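Local coordinates for secretion activator protein, hypothetical (Brucella abortus bv. 1 str. 9-941, PDB 7DNP) that is a muramidase-type autolysin of the type IV secretion system that probably cleaves the glycan strands of peptidoglycan, at residues G4-A9 and I64-Y69. Sequence-based numbering, arbitrary orientation.
Sequences GTFAKA and IYRENY. With H9U ((2R)-2-[[(2S)-2-[[(2R)-2-[(2R,3S,4R,5R,6S)-5-acetamido-3-[(2S,3R,4R,5S,6R)-3-acetamido-6-(hydroxymethyl)-4,5-bis(oxidanyl)oxan-2-yl]oxy-2-(hydroxymethyl)-6-oxidanyl-oxan-4-yl]oxypropanoyl]amino]propanoyl]amino]pentanedioic acid), chain B.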
# COMPACT_ATOMS: atom_id res chain seq x y z
N GLY A 4 12.05 -0.14 -10.77
CA GLY A 4 12.16 1.31 -10.83
C GLY A 4 10.96 2.07 -10.30
O GLY A 4 11.04 3.30 -10.18
N THR A 5 9.87 1.38 -9.97
CA THR A 5 8.68 2.09 -9.49
C THR A 5 8.87 2.62 -8.08
O THR A 5 8.32 3.68 -7.74
CB THR A 5 7.46 1.17 -9.55
OG1 THR A 5 7.31 0.64 -10.88
CG2 THR A 5 6.19 1.93 -9.17
N PHE A 6 9.66 1.93 -7.25
CA PHE A 6 9.78 2.33 -5.85
C PHE A 6 10.35 3.74 -5.73
O PHE A 6 9.81 4.59 -5.01
CB PHE A 6 10.64 1.32 -5.09
CG PHE A 6 10.61 1.49 -3.60
CD1 PHE A 6 9.46 1.19 -2.88
CD2 PHE A 6 11.72 1.97 -2.92
CE1 PHE A 6 9.42 1.35 -1.50
CE2 PHE A 6 11.69 2.12 -1.54
CZ PHE A 6 10.55 1.82 -0.83
N ALA A 7 11.44 4.02 -6.45
CA ALA A 7 12.02 5.36 -6.46
C ALA A 7 11.07 6.40 -7.03
O ALA A 7 11.16 7.58 -6.67
CB ALA A 7 13.32 5.36 -7.26
N LYS A 8 10.15 6.00 -7.91
CA LYS A 8 9.20 6.94 -8.48
C LYS A 8 8.01 7.16 -7.55
O LYS A 8 7.50 8.28 -7.45
CB LYS A 8 8.71 6.44 -9.84
CG LYS A 8 9.67 6.67 -10.99
CD LYS A 8 9.09 6.12 -12.29
CE LYS A 8 9.47 6.97 -13.50
NZ LYS A 8 10.90 6.78 -13.88
N ALA A 9 7.56 6.10 -6.87
CA ALA A 9 6.33 6.19 -6.09
C ALA A 9 6.56 6.81 -4.71
O ALA A 9 5.74 7.61 -4.25
CB ALA A 9 5.71 4.80 -5.94
N ILE A 64 11.38 0.84 6.34
CA ILE A 64 10.14 0.16 6.69
C ILE A 64 9.25 -0.00 5.47
O ILE A 64 8.69 -1.08 5.23
CB ILE A 64 9.42 0.91 7.82
CG1 ILE A 64 10.21 0.76 9.13
CG2 ILE A 64 7.99 0.41 7.96
CD1 ILE A 64 9.76 1.72 10.22
N TYR A 65 9.09 1.07 4.69
CA TYR A 65 8.28 0.99 3.48
C TYR A 65 8.89 0.02 2.47
O TYR A 65 8.16 -0.71 1.79
CB TYR A 65 8.12 2.38 2.86
CG TYR A 65 7.04 3.22 3.51
CD1 TYR A 65 5.76 2.72 3.70
CD2 TYR A 65 7.31 4.51 3.94
CE1 TYR A 65 4.77 3.49 4.29
CE2 TYR A 65 6.33 5.29 4.54
CZ TYR A 65 5.06 4.77 4.71
OH TYR A 65 4.09 5.55 5.30
N ARG A 66 10.22 -0.01 2.36
CA ARG A 66 10.87 -0.89 1.40
C ARG A 66 10.74 -2.36 1.81
O ARG A 66 10.29 -3.19 1.01
CB ARG A 66 12.35 -0.51 1.24
CG ARG A 66 13.05 -1.12 0.01
CD ARG A 66 14.57 -0.93 0.07
NE ARG A 66 15.14 -1.51 1.28
CZ ARG A 66 15.63 -0.80 2.30
NH1 ARG A 66 15.64 0.53 2.24
NH2 ARG A 66 16.11 -1.42 3.37
N GLU A 67 11.11 -2.68 3.05
CA GLU A 67 11.16 -4.07 3.49
C GLU A 67 9.79 -4.62 3.85
O GLU A 67 9.48 -5.78 3.56
CB GLU A 67 12.09 -4.21 4.69
CG GLU A 67 13.55 -3.89 4.41
CD GLU A 67 14.13 -4.79 3.34
OE1 GLU A 67 13.69 -5.96 3.24
OE2 GLU A 67 15.03 -4.32 2.61
N ASN A 68 8.96 -3.83 4.53
CA ASN A 68 7.73 -4.36 5.10
C ASN A 68 6.50 -4.06 4.27
O ASN A 68 5.40 -4.46 4.66
CB ASN A 68 7.56 -3.84 6.53
CG ASN A 68 8.37 -4.64 7.53
OD1 ASN A 68 9.08 -5.57 7.15
ND2 ASN A 68 8.25 -4.30 8.80
N TYR A 69 6.65 -3.38 3.14
CA TYR A 69 5.49 -3.11 2.30
C TYR A 69 5.80 -3.45 0.86
O TYR A 69 5.23 -4.40 0.31
CB TYR A 69 5.04 -1.65 2.48
CG TYR A 69 4.47 -1.43 3.87
CD1 TYR A 69 3.13 -1.71 4.14
CD2 TYR A 69 5.27 -1.00 4.92
CE1 TYR A 69 2.61 -1.55 5.41
CE2 TYR A 69 4.75 -0.83 6.19
CZ TYR A 69 3.43 -1.11 6.43
OH TYR A 69 2.91 -0.94 7.70
C22 H9U B . -2.75 3.51 8.02
C24 H9U B . -4.66 5.04 8.09
C26 H9U B . -1.85 4.71 7.68
C28 H9U B . -3.73 6.24 7.88
C23 H9U B . -3.97 3.92 8.76
C25 H9U B . -2.02 1.28 8.33
C27 H9U B . -0.64 0.60 8.51
C29 H9U B . -0.70 -0.82 8.12
C30 H9U B . -1.79 -1.55 8.80
C31 H9U B . -3.13 -0.86 8.50
C32 H9U B . -5.81 2.62 9.81
C33 H9U B . -0.81 4.30 6.69
C34 H9U B . -4.27 -1.61 9.13
C35 H9U B . -7.12 5.66 8.22
C36 H9U B . -7.03 1.98 9.16
C37 H9U B . 1.63 1.84 8.06
C38 H9U B . -5.30 1.76 10.96
C39 H9U B . -8.10 0.99 7.09
C40 H9U B . -8.33 6.17 8.99
C41 H9U B . 2.52 2.49 7.00
C42 H9U B . -8.01 -0.51 7.38
C43 H9U B . -8.55 -2.45 8.93
C44 H9U B . -8.02 1.22 5.60
C45 H9U B . -7.41 -2.67 9.91
C46 H9U B . -9.85 -2.88 9.61
C47 H9U B . -10.13 -4.36 9.37
C48 H9U B . -11.45 -4.79 10.01
N18 H9U B . -5.84 5.54 8.87
N19 H9U B . 0.36 1.28 7.62
N20 H9U B . -6.95 1.60 7.75
N21 H9U B . -8.62 -1.03 8.60
O01 H9U B . -2.01 2.57 8.83
O02 H9U B . -2.56 5.85 7.09
O03 H9U B . -3.09 0.52 8.99
O04 H9U B . -4.85 2.72 8.79
O05 H9U B . -3.29 6.71 9.09
O06 H9U B . 0.59 -1.49 8.41
O07 H9U B . -1.84 -2.91 8.33
O08 H9U B . -0.11 5.47 6.34
O09 H9U B . -4.09 -1.64 10.52
O10 H9U B . -7.24 5.36 7.07
O11 H9U B . -8.03 1.81 9.78
O12 H9U B . 1.98 1.81 9.19
O13 H9U B . -7.44 -1.21 6.61
O14 H9U B . -6.74 -3.74 9.86
O15 H9U B . -7.14 -1.80 10.77
O16 H9U B . -12.16 -3.93 10.61
O17 H9U B . -11.83 -5.99 9.93
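The ring of Phe6 meets the helix of Arg66 obliquely, its far end packed against the backbone with CZ 3.5 Å from Arg66 CA, while its CE1 comes to 4.1 Å from Tyr65 O. This joins helix 5-17 to helix 58-70 of the glycosyl hydrolase 108 region, a family of the lysozyme clan. With CG anti to the backbone N (chi1 -168°), Phe6 reaches toward helix 58-70; Arg66 CB and CG lie against its CZ and CE2, the two side chains crossing at about a right angle. Trp70, one turn on from Arg66, adds its ring at about 45° to that of Phe6.

The Arg66 chain then bends about CG-CD (chi3 57°), carrying the guanidinium away from helix 5-17. Glu67 OE2 sits at the guanidinium edge, in its plane, taking both NE (3.1 Å) and NH2, while Asp63 pairs with NH1.

In the ligand pocket, Tyr65, its OH hydrogen-bonded to Met33 O, brings CE1 obliquely to 3.7 Å from the acetamido methyl C41 of the bound muropeptide. Tyr69 has Ile64 CG2 and the sugar hydroxyl O06 at its ring edge, and its OH, also hydrogen-bonded to Thr39 OG1, makes an unusually short 2.5 Å hydrogen bond to O06.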